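Local coordinates for DNA processing protein DprA (Streptococcus pneumoniae, PDB 3UQZ) that binds single-stranded DNA cooperatively, protects it from nucleases and helps load the RecA recombinase onto it during natural transformation, at residues I232-A237 and R242-I247; E7-K12 and Y194-Q199; A149-A154 and T161-G166. All coordinates share one frame; numbering follows the deposited sequence.

All three contacts are buried, but they occupy different places in the fold. Interactions 1 and 3 each belong to a beta-alpha-beta unit of the same mixed sheet, with centres about 17 Å apart. Interaction 1 combines a backbone hydrogen bond with apolar packing. Interaction 3 sets a histidine ring and an alanine of a helix against the small side chains of a strand nearer the middle of the sheet. Interaction 2 is the smallest. It links a helix of the N-terminal sterile alpha motif region to a turn of the Rossmann-like region through a single tyrosine end. Interactions 2 and 3 touch where Tyr194 packs on Gly166 and Ile165, whereas interaction 1 touches neither.

Interaction 1: I232-A237 and R242-I247; sequences ITCERA and RDVFAI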
ATOM      1  N   ILE A 232       2.989   3.313 -16.680  1.00 45.93           N
ATOM      2  CA  ILE A 232       2.861   2.596 -17.958  1.00 45.24           C
ATOM      3  C   ILE A 232       3.881   1.442 -18.033  1.00 47.68           C
ATOM      4  O   ILE A 232       3.503   0.327 -18.397  1.00 48.16           O
ATOM      5  CB  ILE A 232       2.904   3.582 -19.170  1.00 48.27           C
ATOM      6  CG1 ILE A 232       1.621   4.457 -19.209  1.00 48.58           C
ATOM      7  CG2 ILE A 232       3.088   2.846 -20.505  1.00 48.85           C
ATOM      8  CD1 ILE A 232       1.731   5.797 -19.962  1.00 55.78           C
ATOM      9  N   THR A 233       5.140   1.699 -17.614  1.00 41.94           N
ATOM     10  CA  THR A 233       6.241   0.726 -17.554  1.00 40.60           C
ATOM     11  C   THR A 233       5.857  -0.440 -16.620  1.00 44.27           C
ATOM     12  O   THR A 233       6.065  -1.597 -16.979  1.00 43.73           O
ATOM     13  CB  THR A 233       7.545   1.438 -17.114  1.00 46.42           C
ATOM     14  OG1 THR A 233       7.807   2.532 -17.992  1.00 49.73           O
ATOM     15  CG2 THR A 233       8.746   0.530 -17.095  1.00 43.50           C
ATOM     16  N   CYS A 234       5.275  -0.132 -15.443  1.00 40.91           N
ATOM     17  CA  CYS A 234       4.864  -1.109 -14.427  1.00 40.26           C
ATOM     18  C   CYS A 234       3.655  -1.922 -14.844  1.00 47.73           C
ATOM     19  O   CYS A 234       3.613  -3.135 -14.613  1.00 48.03           O
ATOM     20  CB  CYS A 234       4.646  -0.434 -13.081  1.00 39.35           C
ATOM     21  SG  CYS A 234       6.159   0.231 -12.349  1.00 42.58           S
ATOM     22  N   GLU A 235       2.670  -1.264 -15.458  1.00 46.39           N
ATOM     23  CA  GLU A 235       1.482  -1.941 -15.959  1.00 47.72           C
ATOM     24  C   GLU A 235       1.879  -2.939 -17.058  1.00 53.06           C
ATOM     25  O   GLU A 235       1.418  -4.079 -17.026  1.00 52.03           O
ATOM     26  CB  GLU A 235       0.420  -0.928 -16.423  1.00 49.37           C
ATOM     27  CG  GLU A 235      -0.259  -0.209 -15.263  1.00 61.11           C
ATOM     28  CD  GLU A 235      -1.354   0.794 -15.594  1.00 89.91           C
ATOM     29  OE1 GLU A 235      -1.232   1.515 -16.611  1.00 85.41           O
ATOM     30  OE2 GLU A 235      -2.319   0.886 -14.800  1.00 87.64           O
ATOM     31  N   ARG A 236       2.802  -2.548 -17.963  1.00 51.80           N
ATOM     32  CA  ARG A 236       3.305  -3.443 -19.008  1.00 52.82           C
ATOM     33  C   ARG A 236       4.230  -4.541 -18.414  1.00 57.38           C
ATOM     34  O   ARG A 236       4.216  -5.670 -18.906  1.00 56.83           O
ATOM     35  CB  ARG A 236       3.977  -2.654 -20.155  1.00 56.21           C
ATOM     36  CG  ARG A 236       4.340  -3.488 -21.407  1.00 72.08           C
ATOM     37  CD  ARG A 236       3.145  -3.774 -22.310  1.00 83.34           C
ATOM     38  NE  ARG A 236       3.478  -4.677 -23.412  1.00 91.32           N
ATOM     39  CZ  ARG A 236       3.315  -5.998 -23.384  1.00107.75           C
ATOM     40  NH1 ARG A 236       2.825  -6.587 -22.297  1.00 97.30           N
ATOM     41  NH2 ARG A 236       3.636  -6.737 -24.433  1.00 94.01           N
ATOM     42  N   ALA A 237       4.991  -4.222 -17.333  1.00 53.96           N
ATOM     43  CA  ALA A 237       5.853  -5.202 -16.648  1.00 52.87           C
ATOM     44  C   ALA A 237       4.993  -6.288 -15.984  1.00 57.02           C
ATOM     45  O   ALA A 237       5.382  -7.459 -15.989  1.00 56.78           O
ATOM     46  CB  ALA A 237       6.735  -4.522 -15.612  1.00 53.06           C
ATOM     47  N   ARG A 242       6.208  -9.891 -14.663  1.00 43.32           N
ATOM     48  CA  ARG A 242       7.279  -9.413 -13.783  1.00 41.95           C
ATOM     49  C   ARG A 242       6.709  -8.821 -12.489  1.00 43.32           C
ATOM     50  O   ARG A 242       5.610  -8.257 -12.492  1.00 41.82           O
ATOM     51  CB  ARG A 242       8.191  -8.383 -14.501  1.00 41.22           C
ATOM     52  CG  ARG A 242       8.663  -8.742 -15.921  1.00 45.79           C
ATOM     53  CD  ARG A 242       9.510 -10.004 -15.976  1.00 53.69           C
ATOM     54  NE  ARG A 242      10.541  -9.937 -17.014  1.00 60.49           N
ATOM     55  CZ  ARG A 242      10.374 -10.348 -18.270  1.00 74.70           C
ATOM     56  NH1 ARG A 242       9.206 -10.843 -18.665  1.00 67.32           N
ATOM     57  NH2 ARG A 242      11.372 -10.267 -19.138  1.00 52.82           N
ATOM     58  N   ASP A 243       7.454  -8.970 -11.377  1.00 39.07           N
ATOM     59  CA  ASP A 243       7.060  -8.454 -10.073  1.00 38.07           C
ATOM     60  C   ASP A 243       7.261  -6.958 -10.030  1.00 41.28           C
ATOM     61  O   ASP A 243       8.272  -6.451 -10.532  1.00 40.34           O
ATOM     62  CB  ASP A 243       7.891  -9.087  -8.947  1.00 40.36           C
ATOM     63  CG  ASP A 243       7.643 -10.553  -8.659  1.00 55.24           C
ATOM     64  OD1 ASP A 243       6.469 -10.997  -8.774  1.00 58.09           O
ATOM     65  OD2 ASP A 243       8.601 -11.242  -8.236  1.00 58.67           O
ATOM     66  N   VAL A 244       6.297  -6.244  -9.424  1.00 36.93           N
ATOM     67  CA  VAL A 244       6.397  -4.808  -9.221  1.00 35.02           C
ATOM     68  C   VAL A 244       6.384  -4.487  -7.736  1.00 38.50           C
ATOM     69  O   VAL A 244       5.512  -4.963  -7.008  1.00 39.25           O
ATOM     70  CB  VAL A 244       5.623  -3.859 -10.193  1.00 37.95           C
ATOM     71  CG1 VAL A 244       4.664  -4.604 -11.109  1.00 37.73           C
ATOM     72  CG2 VAL A 244       4.938  -2.704  -9.483  1.00 37.45           C
ATOM     73  N   PHE A 245       7.440  -3.799  -7.278  1.00 34.18           N
ATOM     74  CA  PHE A 245       7.662  -3.429  -5.889  1.00 33.73           C
ATOM     75  C   PHE A 245       7.453  -1.940  -5.759  1.00 38.81           C
ATOM     76  O   PHE A 245       8.279  -1.163  -6.238  1.00 39.07           O
ATOM     77  CB  PHE A 245       9.084  -3.834  -5.444  1.00 35.23           C
ATOM     78  CG  PHE A 245       9.440  -5.274  -5.709  1.00 36.11           C
ATOM     79  CD1 PHE A 245       8.937  -6.292  -4.908  1.00 38.18           C
ATOM     80  CD2 PHE A 245      10.282  -5.617  -6.764  1.00 37.82           C
ATOM     81  CE1 PHE A 245       9.262  -7.629  -5.162  1.00 38.55           C
ATOM     82  CE2 PHE A 245      10.602  -6.958  -7.021  1.00 39.59           C
ATOM     83  CZ  PHE A 245      10.086  -7.953  -6.219  1.00 37.26           C
ATOM     84  N   ALA A 246       6.326  -1.531  -5.153  1.00 35.50           N
ATOM     85  CA  ALA A 246       6.000  -0.116  -5.026  1.00 34.70           C
ATOM     86  C   ALA A 246       6.317   0.469  -3.660  1.00 40.67           C
ATOM     87  O   ALA A 246       5.980  -0.126  -2.634  1.00 41.85           O
ATOM     88  CB  ALA A 246       4.555   0.126  -5.404  1.00 34.77           C
ATOM     89  N   ILE A 247       6.999   1.630  -3.654  1.00 37.36           N
ATOM     90  CA  ILE A 247       7.345   2.373  -2.442  1.00 37.44           C
ATOM     91  C   ILE A 247       6.186   3.347  -2.158  1.00 44.34           C
ATOM     92  O   ILE A 247       5.878   4.176  -3.026  1.00 44.53           O
ATOM     93  CB  ILE A 247       8.717   3.108  -2.566  1.00 39.72           C
ATOM     94  CG1 ILE A 247       9.879   2.110  -2.820  1.00 38.83           C
ATOM     95  CG2 ILE A 247       8.991   3.974  -1.319  1.00 39.39           C
ATOM     96  CD1 ILE A 247      11.146   2.732  -3.431  1.00 34.74           C
TER
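Ala237 and Arg242 meet where helix 229-239 gives way to strand 243-246. The backbone N of Arg242 donates a hydrogen bond to Ala237 O at 2.9 Å. The same oxygen also touches the root of the arginine side chain. Arg242 CB lies 3.3 Å from Ala237 O, and Arg242 CG lies 3.5 Å from it. The two CB atoms of Ala237 and Arg242 pass at 4.3 Å. CG of Arg242 is anti to its carbonyl carbon and beside its backbone N (chi1 -46°), and further bends at chi2 and chi3 lead the guanidinium away from the helix. There its NE bonds to Cys216 O, NH2 to Gly214 O and NH1 to Glu240 O. The three carbonyls probably hold the flat group in its rotation, and their partial negative charge probably suits the cation.

Further along, Cys234 faces Val244 through apolar contact. Val244 CB points toward the helix and sets its two methyls against different parts of Cys234. CG2 packs against Cys234 CB at 4.3 Å, while CG1 lies 3.9 Å from the backbone oxygen of Cys234. The valine therefore touches both the side chain and the main chain of the cysteine.

Helix 229-239 is the connection of a beta-alpha-beta unit running from strand 218-222 to strand 243-246. The second strand lies between strands 218-222 and 268-269 and hydrogen-bonds to both. Cys234 also packs on Val221 and on Leu262 of helix 257-264, so this neighbouring helix shares the layer on the same side of the sheet.

Interaction 2: E7-K12 and Y194-Q199; sequences EIYKLK and YGPGEQ
Tyr9 reaches from helix 5-13 and brings its phenol end against Gly195 and Pro196. Tyr9 OH lies 3.9 Å from Gly195 CA and 4.1 Å from Pro196 CD. The tyrosine and proline side chains cross obliquely, so the ring does not stack on the proline. Only the hydroxyl end of Tyr9 makes the contact. CG of Tyr9 stands anti to the backbone N (chi1 -171°), and this extends the ring from the helix toward the loop. Its hydroxyl is also hydrogen-bonded to Glu67 OE2, and its ring meets Phe96 edge-to-face. These partners, with packing on Leu64 and Leu94, help to place the phenol, while the contact with the loop is van der Waals packing.

Bonds within the loop help shape it. Gly195 to Glu198 form a type II beta turn, with Pro196 and Gly197 at its two central positions. Gly197 has a positive phi of 76°, which suits that place in the turn. The closing backbone bond, Glu198 N to Gly195 O, is weak. A side-chain bond adds to it: Gly195 N donates to Glu198 OE2 at 3.1 Å. The donor meets this oxygen on its anti side, somewhat out of the carboxylate plane. The turn is also bonded outward, from Gly197 N to Asp170 OD1 and from Glu198 to Gly168 through the backbone.

A Pro-Gly pair at the corners is characteristic of type II turns. Here the turn belongs to the Rossmann-like part of DprA, and the helix belongs to the N-terminal sterile alpha motif part, so the contact is a small part of the packing between the two.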
ATOM      1  N   GLU A   7      23.885  -6.427 -41.157  1.00 30.95           N
ATOM      2  CA  GLU A   7      22.718  -6.534 -42.026  1.00 30.60           C
ATOM      3  C   GLU A   7      21.445  -6.199 -41.281  1.00 35.81           C
ATOM      4  O   GLU A   7      20.593  -5.503 -41.843  1.00 37.04           O
ATOM      5  CB  GLU A   7      22.644  -7.893 -42.726  1.00 31.74           C
ATOM      6  CG  GLU A   7      23.750  -8.118 -43.746  1.00 39.39           C
ATOM      7  CD  GLU A   7      23.692  -7.282 -45.010  1.00 61.70           C
ATOM      8  OE1 GLU A   7      22.617  -6.716 -45.316  1.00 50.32           O
ATOM      9  OE2 GLU A   7      24.731  -7.207 -45.703  1.00 61.67           O
ATOM     10  N   ILE A   8      21.354  -6.606 -39.991  1.00 31.57           N
ATOM     11  CA  ILE A   8      20.225  -6.274 -39.114  1.00 31.42           C
ATOM     12  C   ILE A   8      20.101  -4.737 -39.048  1.00 35.00           C
ATOM     13  O   ILE A   8      19.019  -4.203 -39.307  1.00 34.52           O
ATOM     14  CB  ILE A   8      20.366  -6.936 -37.710  1.00 34.26           C
ATOM     15  CG1 ILE A   8      20.139  -8.473 -37.790  1.00 34.78           C
ATOM     16  CG2 ILE A   8      19.407  -6.302 -36.725  1.00 32.98           C
ATOM     17  CD1 ILE A   8      20.601  -9.302 -36.566  1.00 34.70           C
ATOM     18  N   TYR A   9      21.228  -4.039 -38.793  1.00 31.52           N
ATOM     19  CA  TYR A   9      21.296  -2.575 -38.771  1.00 31.89           C
ATOM     20  C   TYR A   9      20.894  -1.998 -40.124  1.00 37.53           C
ATOM     21  O   TYR A   9      20.090  -1.061 -40.163  1.00 37.11           O
ATOM     22  CB  TYR A   9      22.702  -2.093 -38.368  1.00 33.58           C
ATOM     23  CG  TYR A   9      22.792  -0.602 -38.112  1.00 36.06           C
ATOM     24  CD1 TYR A   9      21.938   0.022 -37.205  1.00 38.01           C
ATOM     25  CD2 TYR A   9      23.749   0.182 -38.756  1.00 36.75           C
ATOM     26  CE1 TYR A   9      22.015   1.395 -36.967  1.00 38.17           C
ATOM     27  CE2 TYR A   9      23.840   1.554 -38.517  1.00 37.51           C
ATOM     28  CZ  TYR A   9      22.969   2.153 -37.622  1.00 42.89           C
ATOM     29  OH  TYR A   9      23.048   3.501 -37.378  1.00 40.89           O
ATOM     30  N   LYS A  10      21.420  -2.586 -41.236  1.00 35.22           N
ATOM     31  CA  LYS A  10      21.099  -2.175 -42.607  1.00 35.57           C
ATOM     32  C   LYS A  10      19.589  -2.317 -42.916  1.00 39.99           C
ATOM     33  O   LYS A  10      19.041  -1.462 -43.615  1.00 39.20           O
ATOM     34  CB  LYS A  10      21.974  -2.917 -43.627  1.00 37.69           C
ATOM     35  CG  LYS A  10      22.020  -2.254 -44.996  1.00 40.03           C
ATOM     36  CD  LYS A  10      22.967  -2.970 -45.936  1.00 46.88           C
ATOM     37  CE  LYS A  10      22.856  -2.438 -47.343  1.00 49.83           C
ATOM     38  NZ  LYS A  10      23.665  -3.238 -48.286  1.00 55.49           N
ATOM     39  N   LEU A  11      18.916  -3.355 -42.354  1.00 36.95           N
ATOM     40  CA  LEU A  11      17.465  -3.570 -42.514  1.00 36.40           C
ATOM     41  C   LEU A  11      16.657  -2.492 -41.781  1.00 40.21           C
ATOM     42  O   LEU A  11      15.649  -2.026 -42.302  1.00 40.11           O
ATOM     43  CB  LEU A  11      17.033  -4.981 -42.060  1.00 36.27           C
ATOM     44  CG  LEU A  11      17.548  -6.180 -42.874  1.00 40.55           C
ATOM     45  CD1 LEU A  11      17.157  -7.475 -42.223  1.00 40.08           C
ATOM     46  CD2 LEU A  11      17.013  -6.171 -44.285  1.00 43.64           C
ATOM     47  N   LYS A  12      17.119  -2.077 -40.585  1.00 37.16           N
ATOM     48  CA  LYS A  12      16.512  -1.003 -39.790  1.00 36.84           C
ATOM     49  C   LYS A  12      16.628   0.317 -40.572  1.00 42.69           C
ATOM     50  O   LYS A  12      15.659   1.069 -40.653  1.00 42.90           O
ATOM     51  CB  LYS A  12      17.206  -0.869 -38.418  1.00 38.16           C
ATOM     52  CG  LYS A  12      16.477  -1.593 -37.294  1.00 41.97           C
ATOM     53  CD  LYS A  12      17.126  -1.435 -35.932  1.00 49.99           C
ATOM     54  CE  LYS A  12      16.104  -1.673 -34.846  1.00 56.51           C
ATOM     55  NZ  LYS A  12      16.740  -2.007 -33.557  1.00 63.15           N
ATOM     56  N   TYR A 194      19.549   2.910 -30.523  1.00 29.68           N
ATOM     57  CA  TYR A 194      19.808   4.020 -31.426  1.00 30.20           C
ATOM     58  C   TYR A 194      21.267   4.184 -31.813  1.00 36.75           C
ATOM     59  O   TYR A 194      22.165   4.047 -30.989  1.00 35.98           O
ATOM     60  CB  TYR A 194      19.200   5.311 -30.851  1.00 31.08           C
ATOM     61  CG  TYR A 194      17.793   5.069 -30.346  1.00 32.21           C
ATOM     62  CD1 TYR A 194      16.740   4.853 -31.236  1.00 33.19           C
ATOM     63  CD2 TYR A 194      17.535   4.923 -28.988  1.00 33.17           C
ATOM     64  CE1 TYR A 194      15.466   4.518 -30.782  1.00 32.52           C
ATOM     65  CE2 TYR A 194      16.260   4.601 -28.523  1.00 34.00           C
ATOM     66  CZ  TYR A 194      15.227   4.413 -29.425  1.00 40.10           C
ATOM     67  OH  TYR A 194      13.974   4.072 -28.984  1.00 44.47           O
ATOM     68  N   GLY A 195      21.481   4.451 -33.090  1.00 35.36           N
ATOM     69  CA  GLY A 195      22.805   4.610 -33.671  1.00 35.34           C
ATOM     70  C   GLY A 195      23.430   5.963 -33.405  1.00 39.47           C
ATOM     71  O   GLY A 195      22.794   6.824 -32.793  1.00 39.62           O
ATOM     72  N   PRO A 196      24.679   6.185 -33.876  1.00 35.52           N
ATOM     73  CA  PRO A 196      25.360   7.465 -33.608  1.00 35.21           C
ATOM     74  C   PRO A 196      24.605   8.740 -33.980  1.00 41.12           C
ATOM     75  O   PRO A 196      23.989   8.818 -35.045  1.00 43.72           O
ATOM     76  CB  PRO A 196      26.673   7.327 -34.381  1.00 36.75           C
ATOM     77  CG  PRO A 196      26.917   5.852 -34.451  1.00 41.13           C
ATOM     78  CD  PRO A 196      25.555   5.257 -34.620  1.00 36.75           C
ATOM     79  N   GLY A 197      24.628   9.714 -33.081  1.00 35.78           N
ATOM     80  CA  GLY A 197      24.007  11.013 -33.299  1.00 35.30           C
ATOM     81  C   GLY A 197      22.500  11.115 -33.185  1.00 41.08           C
ATOM     82  O   GLY A 197      21.958  12.201 -33.401  1.00 42.14           O
ATOM     83  N   GLU A 198      21.798  10.010 -32.835  1.00 37.67           N
ATOM     84  CA  GLU A 198      20.338  10.005 -32.687  1.00 37.05           C
ATOM     85  C   GLU A 198      19.888  10.826 -31.480  1.00 41.14           C
ATOM     86  O   GLU A 198      20.437  10.686 -30.384  1.00 41.31           O
ATOM     87  CB  GLU A 198      19.754   8.584 -32.682  1.00 38.50           C
ATOM     88  CG  GLU A 198      19.884   7.885 -34.025  1.00 53.17           C
ATOM     89  CD  GLU A 198      18.764   6.926 -34.381  1.00 76.89           C
ATOM     90  OE1 GLU A 198      17.601   7.383 -34.468  1.00 72.32           O
ATOM     91  OE2 GLU A 198      19.058   5.732 -34.626  1.00 68.07           O
ATOM     92  N   GLN A 199      18.898  11.694 -31.707  1.00 37.11           N
ATOM     93  CA  GLN A 199      18.365  12.670 -30.759  1.00 36.41           C
ATOM     94  C   GLN A 199      17.284  12.163 -29.787  1.00 41.31           C
ATOM     95  O   GLN A 199      16.566  11.214 -30.118  1.00 40.79           O
ATOM     96  CB  GLN A 199      17.849  13.905 -31.546  1.00 37.33           C
ATOM     97  CG  GLN A 199      18.937  14.717 -32.257  1.00 29.61           C
ATOM     98  CD  GLN A 199      20.019  15.186 -31.328  1.00 47.38           C
ATOM     99  OE1 GLN A 199      21.135  14.665 -31.355  1.00 45.46           O
ATOM    100  NE2 GLN A 199      19.711  16.161 -30.476  1.00 37.28           N
TER

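Interaction 3: A149-A154 and T161-G166; sequences AAHMAA and TIAVIG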
ATOM      1  N   ALA A 149      18.781   9.107  -9.043  1.00 32.98           N
ATOM      2  CA  ALA A 149      18.941   8.724  -7.642  1.00 32.01           C
ATOM      3  C   ALA A 149      19.193   7.225  -7.509  1.00 36.76           C
ATOM      4  O   ALA A 149      19.935   6.807  -6.624  1.00 36.71           O
ATOM      5  CB  ALA A 149      17.710   9.123  -6.851  1.00 32.10           C
ATOM      6  N   ALA A 150      18.598   6.423  -8.417  1.00 33.38           N
ATOM      7  CA  ALA A 150      18.771   4.974  -8.473  1.00 32.55           C
ATOM      8  C   ALA A 150      20.225   4.608  -8.841  1.00 35.50           C
ATOM      9  O   ALA A 150      20.846   3.788  -8.158  1.00 35.31           O
ATOM     10  CB  ALA A 150      17.801   4.372  -9.473  1.00 32.78           C
ATOM     11  N   HIS A 151      20.768   5.259  -9.892  1.00 30.76           N
ATOM     12  CA  HIS A 151      22.122   5.060 -10.397  1.00 30.35           C
ATOM     13  C   HIS A 151      23.154   5.483  -9.360  1.00 37.78           C
ATOM     14  O   HIS A 151      24.035   4.699  -9.038  1.00 38.01           O
ATOM     15  CB  HIS A 151      22.328   5.839 -11.706  1.00 30.46           C
ATOM     16  CG  HIS A 151      21.626   5.248 -12.895  1.00 33.14           C
ATOM     17  ND1 HIS A 151      20.779   6.002 -13.679  1.00 34.13           N
ATOM     18  CD2 HIS A 151      21.713   4.006 -13.423  1.00 34.02           C
ATOM     19  CE1 HIS A 151      20.374   5.197 -14.643  1.00 33.00           C
ATOM     20  NE2 HIS A 151      20.901   3.985 -14.524  1.00 33.37           N
HETATM   21  N   MSE A 152      23.015   6.697  -8.794  1.00 36.59           N
HETATM   22  CA  MSE A 152      23.924   7.219  -7.768  1.00 36.91           C
HETATM   23  C   MSE A 152      23.960   6.389  -6.482  1.00 39.82           C
HETATM   24  O   MSE A 152      25.034   6.218  -5.903  1.00 40.48           O
HETATM   25  CB  MSE A 152      23.662   8.702  -7.500  1.00 39.34           C
HETATM   26  CG  MSE A 152      24.027   9.575  -8.691  1.00 46.69           C
HETATM   27 SE   MSE A 152      23.533  11.413  -8.477  0.74 55.39          SE
HETATM   28  CE  MSE A 152      24.772  11.753  -7.123  1.00 52.78           C
ATOM     29  N   ALA A 153      22.817   5.833  -6.076  1.00 35.75           N
ATOM     30  CA  ALA A 153      22.725   4.976  -4.897  1.00 36.16           C
ATOM     31  C   ALA A 153      23.470   3.646  -5.098  1.00 40.87           C
ATOM     32  O   ALA A 153      24.102   3.151  -4.162  1.00 41.90           O
ATOM     33  CB  ALA A 153      21.272   4.724  -4.545  1.00 36.92           C
ATOM     34  N   ALA A 154      23.416   3.090  -6.321  1.00 36.41           N
ATOM     35  CA  ALA A 154      24.115   1.863  -6.697  1.00 35.52           C
ATOM     36  C   ALA A 154      25.616   2.122  -6.632  1.00 39.02           C
ATOM     37  O   ALA A 154      26.340   1.356  -5.997  1.00 39.80           O
ATOM     38  CB  ALA A 154      23.714   1.440  -8.107  1.00 35.88           C
ATOM     39  N   THR A 161      25.540  -0.801 -11.950  1.00 32.82           N
ATOM     40  CA  THR A 161      24.384  -0.218 -12.637  1.00 31.87           C
ATOM     41  C   THR A 161      24.392  -0.363 -14.177  1.00 34.07           C
ATOM     42  O   THR A 161      25.452  -0.286 -14.805  1.00 33.16           O
ATOM     43  CB  THR A 161      24.115   1.233 -12.162  1.00 38.39           C
ATOM     44  OG1 THR A 161      22.789   1.600 -12.538  1.00 39.19           O
ATOM     45  CG2 THR A 161      25.085   2.247 -12.737  1.00 35.16           C
ATOM     46  N   ILE A 162      23.194  -0.549 -14.775  1.00 28.80           N
ATOM     47  CA  ILE A 162      23.002  -0.581 -16.231  1.00 27.09           C
ATOM     48  C   ILE A 162      22.067   0.571 -16.590  1.00 32.03           C
ATOM     49  O   ILE A 162      21.003   0.698 -15.986  1.00 33.19           O
ATOM     50  CB  ILE A 162      22.458  -1.937 -16.789  1.00 29.21           C
ATOM     51  CG1 ILE A 162      23.420  -3.103 -16.514  1.00 28.51           C
ATOM     52  CG2 ILE A 162      22.135  -1.839 -18.301  1.00 29.36           C
ATOM     53  CD1 ILE A 162      22.826  -4.485 -16.757  1.00 30.74           C
ATOM     54  N   ALA A 163      22.457   1.405 -17.570  1.00 27.92           N
ATOM     55  CA  ALA A 163      21.625   2.494 -18.092  1.00 27.16           C
ATOM     56  C   ALA A 163      21.122   2.144 -19.499  1.00 33.50           C
ATOM     57  O   ALA A 163      21.899   1.672 -20.336  1.00 35.22           O
ATOM     58  CB  ALA A 163      22.392   3.796 -18.127  1.00 27.05           C
ATOM     59  N   VAL A 164      19.819   2.337 -19.744  1.00 28.34           N
ATOM     60  CA  VAL A 164      19.189   2.111 -21.057  1.00 26.98           C
ATOM     61  C   VAL A 164      18.762   3.516 -21.535  1.00 31.89           C
ATOM     62  O   VAL A 164      17.933   4.157 -20.892  1.00 32.30           O
ATOM     63  CB  VAL A 164      18.020   1.076 -20.999  1.00 28.12           C
ATOM     64  CG1 VAL A 164      17.490   0.739 -22.389  1.00 26.68           C
ATOM     65  CG2 VAL A 164      18.461  -0.199 -20.285  1.00 27.59           C
ATOM     66  N   ILE A 165      19.415   4.040 -22.571  1.00 27.51           N
ATOM     67  CA  ILE A 165      19.142   5.401 -23.044  1.00 26.64           C
ATOM     68  C   ILE A 165      18.170   5.495 -24.229  1.00 30.29           C
ATOM     69  O   ILE A 165      17.860   4.484 -24.873  1.00 29.03           O
ATOM     70  CB  ILE A 165      20.460   6.194 -23.269  1.00 29.34           C
ATOM     71  CG1 ILE A 165      21.391   5.495 -24.290  1.00 28.90           C
ATOM     72  CG2 ILE A 165      21.160   6.466 -21.926  1.00 29.47           C
ATOM     73  CD1 ILE A 165      22.592   6.326 -24.775  1.00 34.40           C
ATOM     74  N   GLY A 166      17.676   6.709 -24.472  1.00 27.56           N
ATOM     75  CA  GLY A 166      16.769   7.027 -25.576  1.00 27.63           C
ATOM     76  C   GLY A 166      17.399   7.882 -26.662  1.00 33.42           C
ATOM     77  O   GLY A 166      16.700   8.575 -27.401  1.00 33.71           O
TER
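His151 and Thr161 join the helix of a beta-alpha-beta unit to the strand that follows it in the Rossmann-like sheet. The unit runs from strand 137-140 through helix 146-157 to strand 161-164. Helix and strand segments run nearly antiparallel, at 156°, and their axes approach to 8.9 Å. The nearest CA atoms are those of His151 and Thr161, 6.2 Å apart.

The largest share of the packing is ring against strand. With chi1 at -73° the His151 ring leans to the backbone-N side and its far end reaches the strand. The ring presents an edge to Thr161 CB and to the backbone oxygen of Ile162, both close to its plane. The His151 and Thr161 side chains cross at about a right angle. Ala163 CB approaches the ring obliquely. On this side of the sheet Ile184 of helix 178-187 also packs on His151, Thr161 and Ala163.

The polar part concerns Thr161. Its OG1 is hydrogen-bonded to Ile138 O on the adjacent strand. That bond satisfies the buried hydroxyl and ties the side chain to its own sheet.

The remaining contact is purely aliphatic. One turn of helix beyond His151, Ala154 CB points toward the strand and rests 4.1 Å from Thr161 CB.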